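PDB 1X3L: glycerate 2-kinase from Pyrococcus horikoshii, which catalyses the ATP-dependent phosphorylation of D-glycerate to 2-phosphoglycerate. Local coordinates for residues R25-A30 / R65-I70; I270-I275 / N426-A431; D366-D371 / G422-S427. All coordinates share one frame; numbering follows the deposited sequence.

Overall arrangement
Contact 1 joins two helices that pack on the six-stranded parallel sheet. Contact 2 sets helix 268-281 on strand 427-435 of the mixed sheet, and contact 3 joins two loops at the start of that strand. These two share Asn426 and Ser427, and their centres are 11 Å apart. They also touch directly, with Ser271 OG 3.8 Å from Val425 CG2. Contact 1 stands apart: its centre is 22 Å from that of contact 2 and 20 Å from that of contact 3, and its nearest atoms are about 7 Å from either. Contact 3 lies closest to the probable active site. The side chain of Asn424 is about 6 Å from that of Lys58, a substrate-binding residue by similarity.

Contact 1: residues R25-A30 / R65-I70; sequences RAVLNA and RAIEDI
Val27 and Ala66 face each other where helix 23-30 passes helix 60-70. They are the nearest residues of the two backbones, with 6.3 Å from Val27 CA to Ala66 CA. Both CB atoms point at the opposite helix, and Val27 CB lies 3.6 Å from Ala66 CB. The alanine methyl rests against the branch point of the valine and also against its CG1 arm. That arm is anti to the backbone N (chi1 171°). The same methyl also meets Ile67, with Val27 CG1 3.7 Å from Ile67 CD1. The valine and Ile67 side chains cross at about a right angle, and only the end methyl of the isoleucine does the touching.

Leu28 has the most surface buried here. It works through one methyl. Leu28 CD2 is 3.6 Å from Ile70 CG2 and 4.0 Å from Ala66 CB. The same methyl lies 3.8 Å from Ala66 O. Leu28 and Ile70 slide past each other in opposite directions. With CG1 of Ile70 between the backbone N and the carbonyl carbon (chi1 63°), CG2 is left anti to the carbonyl carbon. That branch makes the closer approach to the leucine, and the end methyl CD1 lies a little farther off.

No hydrogen bond crosses the contact. The segment axes come within 9.0 Å and cross at -43°. The small Ala66 lies at the closest point of the two backbones.

Both helices rest on the parallel sheet. Val27 touches Ile265 of strand 260-266, and Ile67 touches Phe126 and Leu128 of strand 124-129. Ile70 packs on Val31 and Val33 of the small antiparallel sheet. Helix 60-70 is itself the connection of a beta-alpha-beta crossover between the adjacent parallel strands 51-56 and 75-81.

Contact 2: residues I270-I275 / N426-A431; sequences ISCEAI and NSIVIA
Ile428 and Ile275 meet tip to tip between strand 427-435 and helix 268-281. The end of Ile428 is a bump that fits a hollow on the helix. Ser271, Cys272 and Ile275 border that hollow. Ile428 CD1 lies 3.7 Å from Ser271 CB, and it is 4.1 Å from Cys272 SG. Ile275 closes the third side with its own CD1, also 4.1 Å from Ile428 CD1.

Ile275 is the matching bump from the helix. Its CG1 is anti to the carbonyl carbon (chi1 -70°), and the chain then runs on extended (chi2 173°). The end methyl enters the notch between two strand residues on the same face of the sheet. Ile275 CD1 is 3.7 Å from Ile428 CG2. It is 3.4 Å from Ile430 CD1, tighter than usual for two carbons. An alanine in place of Ile275 would probably open a gap here and leave Ile428 CG2 and Ile430 CD1 without their partner from the helix.

The helix segment runs in roughly the same direction as the strand segment, 23° apart, with the axes 9.8 Å from each other. This is helix-on-sheet packing of an alpha/beta layer. Val325 of the adjacent strand 322-328 and Ala17 of helix 6-20 extend the same apolar layer.

Side-chain carbons and the cysteine sulfur make the contact, and no hydrogen bond crosses it. Ser271 offers its CB to the strand and turns its hydroxyl to Ala17 O. The fit of helix to strand therefore rests on shape and burial rather than on directional bonds.

Contact 3: residues D366-D371 / G422-S427; sequences DTDGTD and GTNVNS
Asp368 CB lies over one face of the Asn424 amide, 3.8 Å from Asn424 CG. The two side chains run side by side, with their carboxylate and amide planes 53° apart. On the other side of the amide plane, Asn426 N bonds to Asn424 OD1. The Asp366 carboxylate is likewise covered on one face: Ser427 OG sits over it, 3.3 Å from Asp366 CG. That hydroxyl bonds instead to Glu329 and Asn344. Asp368 N reaches Asp366 OD1 on the anti side, displaced to the opposite side of the carboxylate plane. A water lies 2.6 Å from Asp366 OD1 and 2.7 Å from Asn424 OD1, placed to donate to either, though it has more acceptors in reach than protons.

Asp366 and Ser427 form an antiparallel non-hydrogen-bonded pair where strands 359-366 and 427-435 meet their loops. A type I turn follows from Asp366 to Gly369. Asp366, Asp368 and Asn424 each close an Asx turn, in a region of the MOFRL family sequence.

Thr367 ties the two loops together. Its OG1 stands between the backbone N and the carbonyl carbon (chi1 58°). Thr367 OG1 donates to Asn426 O at 2.6 Å, on a lone pair in the carbonyl plane. It also accepts from Val425 N at 2.8 Å. Thr367 N grips the same Asn426 O at 2.9 Å, from 40° above that plane. Further along, Asp368 CA makes a CA-H...O contact of 3.2 Å with Thr423 O.

Contact 1: residues R25-A30 / R65-I70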
ATOM      1  N   ARG A  25      -0.689  -7.044 -12.911  1.00 32.61           N
ATOM      2  CA  ARG A  25       0.488  -6.641 -13.678  1.00 34.08           C
ATOM      3  C   ARG A  25       1.757  -6.638 -12.831  1.00 33.13           C
ATOM      4  O   ARG A  25       2.818  -7.046 -13.297  1.00 32.78           O
ATOM      5  CB  ARG A  25       0.299  -5.239 -14.266  1.00 36.44           C
ATOM      6  CG  ARG A  25      -0.798  -5.122 -15.312  1.00 42.94           C
ATOM      7  CD  ARG A  25      -1.043  -3.656 -15.658  1.00 45.56           C
ATOM      8  NE  ARG A  25      -2.165  -3.476 -16.575  1.00 48.81           N
ATOM      9  CZ  ARG A  25      -2.061  -3.506 -17.899  1.00 51.16           C
ATOM     10  NH1 ARG A  25      -0.879  -3.707 -18.468  1.00 52.19           N
ATOM     11  NH2 ARG A  25      -3.140  -3.334 -18.653  1.00 51.40           N
ATOM     12  N   ALA A  26       1.650  -6.168 -11.592  1.00 32.22           N
ATOM     13  CA  ALA A  26       2.809  -6.110 -10.704  1.00 31.14           C
ATOM     14  C   ALA A  26       3.447  -7.486 -10.529  1.00 31.87           C
ATOM     15  O   ALA A  26       4.676  -7.611 -10.524  1.00 30.82           O
ATOM     16  CB  ALA A  26       2.412  -5.537  -9.347  1.00 31.06           C
ATOM     17  N   VAL A  27       2.616  -8.519 -10.384  1.00 31.20           N
ATOM     18  CA  VAL A  27       3.143  -9.870 -10.220  1.00 31.14           C
ATOM     19  C   VAL A  27       3.890 -10.308 -11.475  1.00 32.66           C
ATOM     20  O   VAL A  27       4.989 -10.854 -11.385  1.00 32.91           O
ATOM     21  CB  VAL A  27       2.020 -10.899  -9.918  1.00 31.17           C
ATOM     22  CG1 VAL A  27       2.588 -12.321  -9.970  1.00 29.65           C
ATOM     23  CG2 VAL A  27       1.418 -10.624  -8.541  1.00 27.20           C
ATOM     24  N   LEU A  28       3.303 -10.067 -12.644  1.00 33.98           N
ATOM     25  CA  LEU A  28       3.951 -10.457 -13.895  1.00 35.33           C
ATOM     26  C   LEU A  28       5.232  -9.663 -14.153  1.00 36.17           C
ATOM     27  O   LEU A  28       6.184 -10.195 -14.721  1.00 35.07           O
ATOM     28  CB  LEU A  28       2.978 -10.311 -15.076  1.00 36.57           C
ATOM     29  CG  LEU A  28       1.732 -11.206 -14.973  1.00 38.33           C
ATOM     30  CD1 LEU A  28       0.937 -11.149 -16.271  1.00 37.63           C
ATOM     31  CD2 LEU A  28       2.155 -12.647 -14.672  1.00 39.16           C
ATOM     32  N   ASN A  29       5.263  -8.395 -13.737  1.00 37.02           N
ATOM     33  CA  ASN A  29       6.467  -7.585 -13.924  1.00 36.61           C
ATOM     34  C   ASN A  29       7.602  -8.137 -13.068  1.00 36.75           C
ATOM     35  O   ASN A  29       8.769  -8.105 -13.464  1.00 37.20           O
ATOM     36  CB  ASN A  29       6.244  -6.122 -13.510  1.00 37.15           C
ATOM     37  CG  ASN A  29       5.309  -5.376 -14.442  1.00 38.21           C
ATOM     38  OD1 ASN A  29       5.262  -5.643 -15.642  1.00 40.56           O
ATOM     39  ND2 ASN A  29       4.575  -4.414 -13.893  1.00 36.12           N
ATOM     40  N   ALA A  30       7.248  -8.644 -11.890  1.00 35.56           N
ATOM     41  CA  ALA A  30       8.228  -9.167 -10.943  1.00 36.83           C
ATOM     42  C   ALA A  30       8.615 -10.625 -11.132  1.00 36.04           C
ATOM     43  O   ALA A  30       9.775 -10.989 -10.951  1.00 36.32           O
ATOM     44  CB  ALA A  30       7.717  -8.965  -9.518  1.00 34.04           C
ATOM     45  N   ARG A  65      -4.315 -14.987  -9.628  1.00 36.15           N
ATOM     46  CA  ARG A  65      -4.611 -15.194 -11.040  1.00 37.56           C
ATOM     47  C   ARG A  65      -3.347 -15.043 -11.889  1.00 37.86           C
ATOM     48  O   ARG A  65      -3.143 -15.788 -12.852  1.00 36.79           O
ATOM     49  CB  ARG A  65      -5.688 -14.198 -11.490  1.00 39.14           C
ATOM     50  CG  ARG A  65      -6.211 -14.413 -12.900  1.00 43.58           C
ATOM     51  CD  ARG A  65      -7.495 -13.616 -13.131  1.00 47.09           C
ATOM     52  NE  ARG A  65      -7.295 -12.168 -13.036  1.00 50.97           N
ATOM     53  CZ  ARG A  65      -6.787 -11.409 -14.005  1.00 52.06           C
ATOM     54  NH1 ARG A  65      -6.421 -11.952 -15.161  1.00 52.54           N
ATOM     55  NH2 ARG A  65      -6.638 -10.103 -13.816  1.00 51.57           N
ATOM     56  N   ALA A  66      -2.494 -14.089 -11.525  1.00 36.99           N
ATOM     57  CA  ALA A  66      -1.251 -13.863 -12.257  1.00 36.91           C
ATOM     58  C   ALA A  66      -0.336 -15.084 -12.151  1.00 37.82           C
ATOM     59  O   ALA A  66       0.273 -15.510 -13.137  1.00 38.60           O
ATOM     60  CB  ALA A  66      -0.539 -12.621 -11.715  1.00 36.11           C
ATOM     61  N   ILE A  67      -0.232 -15.645 -10.952  1.00 38.54           N
ATOM     62  CA  ILE A  67       0.613 -16.815 -10.751  1.00 39.13           C
ATOM     63  C   ILE A  67       0.112 -18.008 -11.570  1.00 40.66           C
ATOM     64  O   ILE A  67       0.908 -18.717 -12.189  1.00 39.79           O
ATOM     65  CB  ILE A  67       0.678 -17.202  -9.260  1.00 38.29           C
ATOM     66  CG1 ILE A  67       1.385 -16.097  -8.470  1.00 38.13           C
ATOM     67  CG2 ILE A  67       1.413 -18.518  -9.088  1.00 37.00           C
ATOM     68  CD1 ILE A  67       2.825 -15.873  -8.883  1.00 37.59           C
ATOM     69  N   GLU A  68      -1.202 -18.226 -11.577  1.00 41.39           N
ATOM     70  CA  GLU A  68      -1.780 -19.336 -12.336  1.00 45.15           C
ATOM     71  C   GLU A  68      -1.587 -19.164 -13.841  1.00 45.34           C
ATOM     72  O   GLU A  68      -1.556 -20.147 -14.577  1.00 45.53           O
ATOM     73  CB  GLU A  68      -3.282 -19.480 -12.062  1.00 45.74           C
ATOM     74  CG  GLU A  68      -3.655 -19.880 -10.652  1.00 47.46           C
ATOM     75  CD  GLU A  68      -5.112 -20.299 -10.548  1.00 49.72           C
ATOM     76  OE1 GLU A  68      -5.991 -19.557 -11.036  1.00 51.60           O
ATOM     77  OE2 GLU A  68      -5.380 -21.372  -9.975  1.00 52.90           O
ATOM     78  N   ASP A  69      -1.465 -17.921 -14.301  1.00 46.49           N
ATOM     79  CA  ASP A  69      -1.289 -17.680 -15.729  1.00 47.53           C
ATOM     80  C   ASP A  69       0.127 -17.957 -16.216  1.00 47.71           C
ATOM     81  O   ASP A  69       0.361 -18.055 -17.422  1.00 48.00           O
ATOM     82  CB  ASP A  69      -1.680 -16.243 -16.100  1.00 49.82           C
ATOM     83  CG  ASP A  69      -3.167 -15.979 -15.929  1.00 52.04           C
ATOM     84  OD1 ASP A  69      -3.964 -16.930 -16.075  1.00 53.52           O
ATOM     85  OD2 ASP A  69      -3.542 -14.817 -15.663  1.00 53.15           O
ATOM     86  N   ILE A  70       1.073 -18.086 -15.292  1.00 45.78           N
ATOM     87  CA  ILE A  70       2.450 -18.354 -15.688  1.00 45.74           C
ATOM     88  C   ILE A  70       3.021 -19.622 -15.070  1.00 46.02           C
ATOM     89  O   ILE A  70       4.129 -20.030 -15.407  1.00 47.14           O
ATOM     90  CB  ILE A  70       3.379 -17.174 -15.328  1.00 44.36           C
ATOM     91  CG1 ILE A  70       3.420 -16.979 -13.809  1.00 43.40           C
ATOM     92  CG2 ILE A  70       2.894 -15.913 -16.022  1.00 42.84           C
ATOM     93  CD1 ILE A  70       4.338 -15.852 -13.363  1.00 40.91           C
TER

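Contact 2: residues I270-I275 / N426-A431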
ATOM      1  N   ILE A 270       7.886   2.090  -6.516  1.00 26.14           N
ATOM      2  CA  ILE A 270       7.867   1.366  -7.782  1.00 26.56           C
ATOM      3  C   ILE A 270       7.030   2.125  -8.809  1.00 27.12           C
ATOM      4  O   ILE A 270       7.361   2.148 -10.000  1.00 28.07           O
ATOM      5  CB  ILE A 270       7.344  -0.083  -7.582  1.00 26.93           C
ATOM      6  CG1 ILE A 270       8.446  -0.926  -6.921  1.00 25.44           C
ATOM      7  CG2 ILE A 270       6.942  -0.703  -8.913  1.00 24.74           C
ATOM      8  CD1 ILE A 270       7.993  -2.300  -6.485  1.00 24.41           C
ATOM      9  N   SER A 271       5.959   2.770  -8.353  1.00 25.50           N
ATOM     10  CA  SER A 271       5.130   3.540  -9.272  1.00 26.43           C
ATOM     11  C   SER A 271       5.852   4.826  -9.687  1.00 23.46           C
ATOM     12  O   SER A 271       5.745   5.258 -10.835  1.00 26.43           O
ATOM     13  CB  SER A 271       3.765   3.860  -8.645  1.00 24.29           C
ATOM     14  OG  SER A 271       2.925   2.711  -8.656  1.00 24.56           O
ATOM     15  N   CYS A 272       6.596   5.428  -8.763  1.00 23.58           N
ATOM     16  CA  CYS A 272       7.341   6.649  -9.077  1.00 22.95           C
ATOM     17  C   CYS A 272       8.447   6.341 -10.090  1.00 24.29           C
ATOM     18  O   CYS A 272       8.762   7.160 -10.954  1.00 25.22           O
ATOM     19  CB  CYS A 272       7.959   7.246  -7.806  1.00 25.06           C
ATOM     20  SG  CYS A 272       6.755   8.010  -6.660  1.00 25.54           S
ATOM     21  N   GLU A 273       9.031   5.151  -9.981  1.00 24.20           N
ATOM     22  CA  GLU A 273      10.091   4.751 -10.892  1.00 25.67           C
ATOM     23  C   GLU A 273       9.496   4.506 -12.277  1.00 25.59           C
ATOM     24  O   GLU A 273      10.119   4.826 -13.293  1.00 24.65           O
ATOM     25  CB  GLU A 273      10.803   3.501 -10.360  1.00 24.25           C
ATOM     26  CG  GLU A 273      11.477   3.750  -9.012  1.00 25.70           C
ATOM     27  CD  GLU A 273      12.085   2.497  -8.396  1.00 29.95           C
ATOM     28  OE1 GLU A 273      11.619   1.382  -8.711  1.00 31.14           O
ATOM     29  OE2 GLU A 273      13.019   2.632  -7.576  1.00 32.30           O
ATOM     30  N   ALA A 274       8.284   3.959 -12.313  1.00 24.22           N
ATOM     31  CA  ALA A 274       7.607   3.714 -13.581  1.00 24.39           C
ATOM     32  C   ALA A 274       7.368   5.053 -14.275  1.00 23.78           C
ATOM     33  O   ALA A 274       7.454   5.151 -15.499  1.00 26.12           O
ATOM     34  CB  ALA A 274       6.279   2.993 -13.348  1.00 25.19           C
ATOM     35  N   ILE A 275       7.066   6.083 -13.486  1.00 24.79           N
ATOM     36  CA  ILE A 275       6.833   7.427 -14.020  1.00 23.48           C
ATOM     37  C   ILE A 275       8.126   8.017 -14.583  1.00 23.13           C
ATOM     38  O   ILE A 275       8.153   8.534 -15.704  1.00 22.04           O
ATOM     39  CB  ILE A 275       6.314   8.398 -12.925  1.00 23.15           C
ATOM     40  CG1 ILE A 275       4.880   8.034 -12.525  1.00 25.97           C
ATOM     41  CG2 ILE A 275       6.361   9.832 -13.431  1.00 20.64           C
ATOM     42  CD1 ILE A 275       4.357   8.849 -11.332  1.00 26.12           C
ATOM     43  N   ASN A 426      -0.812   4.590  -2.272  1.00 26.78           N
ATOM     44  CA  ASN A 426      -0.930   5.978  -1.812  1.00 26.78           C
ATOM     45  C   ASN A 426      -0.822   7.004  -2.956  1.00 27.37           C
ATOM     46  O   ASN A 426      -1.165   6.737  -4.100  1.00 27.86           O
ATOM     47  CB  ASN A 426       0.169   6.233  -0.779  1.00 27.97           C
ATOM     48  CG  ASN A 426      -0.159   5.497   0.494  1.00 32.35           C
ATOM     49  OD1 ASN A 426      -1.293   5.490   0.965  1.00 31.79           O
ATOM     50  ND2 ASN A 426       0.877   4.857   1.063  1.00 31.51           N
ATOM     51  N   SER A 427      -0.368   8.215  -2.646  1.00 26.99           N
ATOM     52  CA  SER A 427      -0.378   9.287  -3.639  1.00 27.29           C
ATOM     53  C   SER A 427       0.928   9.711  -4.283  1.00 27.04           C
ATOM     54  O   SER A 427       2.011   9.521  -3.729  1.00 26.36           O
ATOM     55  CB  SER A 427      -1.044  10.523  -3.036  1.00 24.41           C
ATOM     56  OG  SER A 427      -2.366  10.231  -2.622  1.00 27.79           O
ATOM     57  N   ILE A 428       0.796  10.320  -5.459  1.00 26.30           N
ATOM     58  CA  ILE A 428       1.939  10.808  -6.210  1.00 25.04           C
ATOM     59  C   ILE A 428       1.640  12.158  -6.839  1.00 25.88           C
ATOM     60  O   ILE A 428       0.526  12.399  -7.323  1.00 25.30           O
ATOM     61  CB  ILE A 428       2.323   9.849  -7.351  1.00 26.81           C
ATOM     62  CG1 ILE A 428       2.642   8.466  -6.788  1.00 25.43           C
ATOM     63  CG2 ILE A 428       3.510  10.421  -8.130  1.00 25.36           C
ATOM     64  CD1 ILE A 428       2.844   7.394  -7.854  1.00 25.92           C
ATOM     65  N   VAL A 429       2.637  13.035  -6.814  1.00 21.27           N
ATOM     66  CA  VAL A 429       2.521  14.344  -7.420  1.00 22.44           C
ATOM     67  C   VAL A 429       3.542  14.380  -8.545  1.00 23.29           C
ATOM     68  O   VAL A 429       4.722  14.106  -8.327  1.00 24.60           O
ATOM     69  CB  VAL A 429       2.870  15.488  -6.444  1.00 23.02           C
ATOM     70  CG1 VAL A 429       2.681  16.823  -7.147  1.00 24.23           C
ATOM     71  CG2 VAL A 429       1.988  15.419  -5.194  1.00 22.95           C
ATOM     72  N   ILE A 430       3.095  14.693  -9.750  1.00 22.23           N
ATOM     73  CA  ILE A 430       4.018  14.774 -10.868  1.00 23.95           C
ATOM     74  C   ILE A 430       4.089  16.232 -11.301  1.00 24.37           C
ATOM     75  O   ILE A 430       3.058  16.841 -11.588  1.00 25.17           O
ATOM     76  CB  ILE A 430       3.539  13.925 -12.059  1.00 23.57           C
ATOM     77  CG1 ILE A 430       3.370  12.462 -11.634  1.00 23.60           C
ATOM     78  CG2 ILE A 430       4.544  14.026 -13.203  1.00 26.72           C
ATOM     79  CD1 ILE A 430       2.831  11.550 -12.758  1.00 22.82           C
ATOM     80  N   ALA A 431       5.293  16.801 -11.322  1.00 22.31           N
ATOM     81  CA  ALA A 431       5.463  18.187 -11.748  1.00 23.04           C
ATOM     82  C   ALA A 431       6.261  18.204 -13.048  1.00 25.14           C
ATOM     83  O   ALA A 431       7.367  17.666 -13.123  1.00 24.94           O
ATOM     84  CB  ALA A 431       6.187  18.995 -10.666  1.00 23.73           C
TER

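Contact 3: residues D366-D371 / G422-S427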
ATOM      1  N   ASP A 366      -4.337  10.175  -5.911  1.00 25.95           N
ATOM      2  CA  ASP A 366      -4.262   9.051  -4.989  1.00 27.76           C
ATOM      3  C   ASP A 366      -4.455   7.802  -5.854  1.00 27.84           C
ATOM      4  O   ASP A 366      -5.452   7.696  -6.575  1.00 28.76           O
ATOM      5  CB  ASP A 366      -5.389   9.143  -3.959  1.00 28.38           C
ATOM      6  CG  ASP A 366      -5.106   8.333  -2.711  1.00 31.98           C
ATOM      7  OD1 ASP A 366      -4.703   7.156  -2.835  1.00 33.11           O
ATOM      8  OD2 ASP A 366      -5.297   8.876  -1.600  1.00 33.12           O
ATOM      9  N   THR A 367      -3.514   6.866  -5.789  1.00 25.74           N
ATOM     10  CA  THR A 367      -3.609   5.660  -6.602  1.00 26.13           C
ATOM     11  C   THR A 367      -4.782   4.748  -6.255  1.00 27.49           C
ATOM     12  O   THR A 367      -5.056   3.805  -6.995  1.00 27.30           O
ATOM     13  CB  THR A 367      -2.307   4.824  -6.549  1.00 25.30           C
ATOM     14  OG1 THR A 367      -2.011   4.480  -5.190  1.00 24.93           O
ATOM     15  CG2 THR A 367      -1.140   5.624  -7.146  1.00 24.45           C
ATOM     16  N   ASP A 368      -5.480   5.005  -5.149  1.00 27.97           N
ATOM     17  CA  ASP A 368      -6.616   4.146  -4.829  1.00 30.23           C
ATOM     18  C   ASP A 368      -7.888   4.624  -5.517  1.00 29.20           C
ATOM     19  O   ASP A 368      -8.948   4.030  -5.350  1.00 32.66           O
ATOM     20  CB  ASP A 368      -6.840   4.009  -3.310  1.00 31.69           C
ATOM     21  CG  ASP A 368      -7.316   5.287  -2.652  1.00 33.35           C
ATOM     22  OD1 ASP A 368      -7.847   6.181  -3.344  1.00 37.39           O
ATOM     23  OD2 ASP A 368      -7.173   5.387  -1.417  1.00 36.27           O
ATOM     24  N   GLY A 369      -7.781   5.705  -6.287  1.00 28.33           N
ATOM     25  CA  GLY A 369      -8.935   6.195  -7.022  1.00 27.92           C
ATOM     26  C   GLY A 369      -9.809   7.264  -6.399  1.00 28.02           C
ATOM     27  O   GLY A 369     -10.630   7.865  -7.097  1.00 26.57           O
ATOM     28  N   THR A 370      -9.662   7.500  -5.098  1.00 27.71           N
ATOM     29  CA  THR A 370     -10.459   8.530  -4.442  1.00 29.33           C
ATOM     30  C   THR A 370      -9.564   9.461  -3.647  1.00 29.93           C
ATOM     31  O   THR A 370      -8.495   9.074  -3.174  1.00 31.71           O
ATOM     32  CB  THR A 370     -11.530   7.927  -3.501  1.00 30.68           C
ATOM     33  OG1 THR A 370     -10.897   7.119  -2.505  1.00 32.29           O
ATOM     34  CG2 THR A 370     -12.515   7.069  -4.293  1.00 31.24           C
ATOM     35  N   ASP A 371     -10.019  10.696  -3.496  1.00 29.80           N
ATOM     36  CA  ASP A 371      -9.270  11.721  -2.784  1.00 28.03           C
ATOM     37  C   ASP A 371     -10.294  12.442  -1.910  1.00 29.28           C
ATOM     38  O   ASP A 371     -11.196  13.103  -2.421  1.00 29.41           O
ATOM     39  CB  ASP A 371      -8.649  12.670  -3.814  1.00 25.47           C
ATOM     40  CG  ASP A 371      -7.733  13.707  -3.196  1.00 25.64           C
ATOM     41  OD1 ASP A 371      -6.771  13.329  -2.489  1.00 27.29           O
ATOM     42  OD2 ASP A 371      -7.977  14.907  -3.433  1.00 27.48           O
ATOM     43  N   GLY A 422      -8.326  -0.542  -8.610  1.00 35.08           N
ATOM     44  CA  GLY A 422      -7.980  -1.898  -8.224  1.00 36.21           C
ATOM     45  C   GLY A 422      -6.689  -2.022  -7.430  1.00 36.00           C
ATOM     46  O   GLY A 422      -6.130  -3.114  -7.318  1.00 37.75           O
ATOM     47  N   THR A 423      -6.203  -0.916  -6.874  1.00 35.04           N
ATOM     48  CA  THR A 423      -4.975  -0.967  -6.085  1.00 32.70           C
ATOM     49  C   THR A 423      -4.835   0.219  -5.138  1.00 31.85           C
ATOM     50  O   THR A 423      -5.734   1.061  -5.039  1.00 31.45           O
ATOM     51  CB  THR A 423      -3.733  -1.030  -6.998  1.00 32.82           C
ATOM     52  OG1 THR A 423      -2.558  -1.186  -6.190  1.00 33.74           O
ATOM     53  CG2 THR A 423      -3.620   0.240  -7.843  1.00 31.44           C
ATOM     54  N   ASN A 424      -3.708   0.276  -4.434  1.00 30.16           N
ATOM     55  CA  ASN A 424      -3.449   1.363  -3.503  1.00 29.85           C
ATOM     56  C   ASN A 424      -2.009   1.409  -3.016  1.00 30.15           C
ATOM     57  O   ASN A 424      -1.588   0.591  -2.194  1.00 28.49           O
ATOM     58  CB  ASN A 424      -4.392   1.272  -2.294  1.00 32.81           C
ATOM     59  CG  ASN A 424      -4.111   2.342  -1.247  1.00 34.25           C
ATOM     60  OD1 ASN A 424      -3.553   3.396  -1.549  1.00 31.76           O
ATOM     61  ND2 ASN A 424      -4.513   2.077  -0.009  1.00 35.01           N
ATOM     62  N   VAL A 425      -1.249   2.363  -3.545  1.00 28.51           N
ATOM     63  CA  VAL A 425       0.132   2.550  -3.129  1.00 28.17           C
ATOM     64  C   VAL A 425       0.288   4.020  -2.758  1.00 27.62           C
ATOM     65  O   VAL A 425       1.354   4.610  -2.908  1.00 26.53           O
ATOM     66  CB  VAL A 425       1.140   2.159  -4.238  1.00 27.92           C
ATOM     67  CG1 VAL A 425       1.049   0.655  -4.498  1.00 28.28           C
ATOM     68  CG2 VAL A 425       0.867   2.939  -5.507  1.00 25.14           C
ATOM     69  N   ASN A 426      -0.812   4.590  -2.272  1.00 26.78           N
ATOM     70  CA  ASN A 426      -0.930   5.978  -1.812  1.00 26.78           C
ATOM     71  C   ASN A 426      -0.822   7.004  -2.956  1.00 27.37           C
ATOM     72  O   ASN A 426      -1.165   6.737  -4.100  1.00 27.86           O
ATOM     73  CB  ASN A 426       0.169   6.233  -0.779  1.00 27.97           C
ATOM     74  CG  ASN A 426      -0.159   5.497   0.494  1.00 32.35           C
ATOM     75  OD1 ASN A 426      -1.293   5.490   0.965  1.00 31.79           O
ATOM     76  ND2 ASN A 426       0.877   4.857   1.063  1.00 31.51           N
ATOM     77  N   SER A 427      -0.368   8.215  -2.646  1.00 26.99           N
ATOM     78  CA  SER A 427      -0.378   9.287  -3.639  1.00 27.29           C
ATOM     79  C   SER A 427       0.928   9.711  -4.283  1.00 27.04           C
ATOM     80  O   SER A 427       2.011   9.521  -3.729  1.00 26.36           O
ATOM     81  CB  SER A 427      -1.044  10.523  -3.036  1.00 24.41           C
ATOM     82  OG  SER A 427      -2.366  10.231  -2.622  1.00 27.79           O
TER
HETATM   83  O   HOH W   1      -4.355   5.779  -0.624  1.00 31.16           O
HETATM   84  O   HOH W   2      -8.510   0.642  -5.115  1.00 38.37           O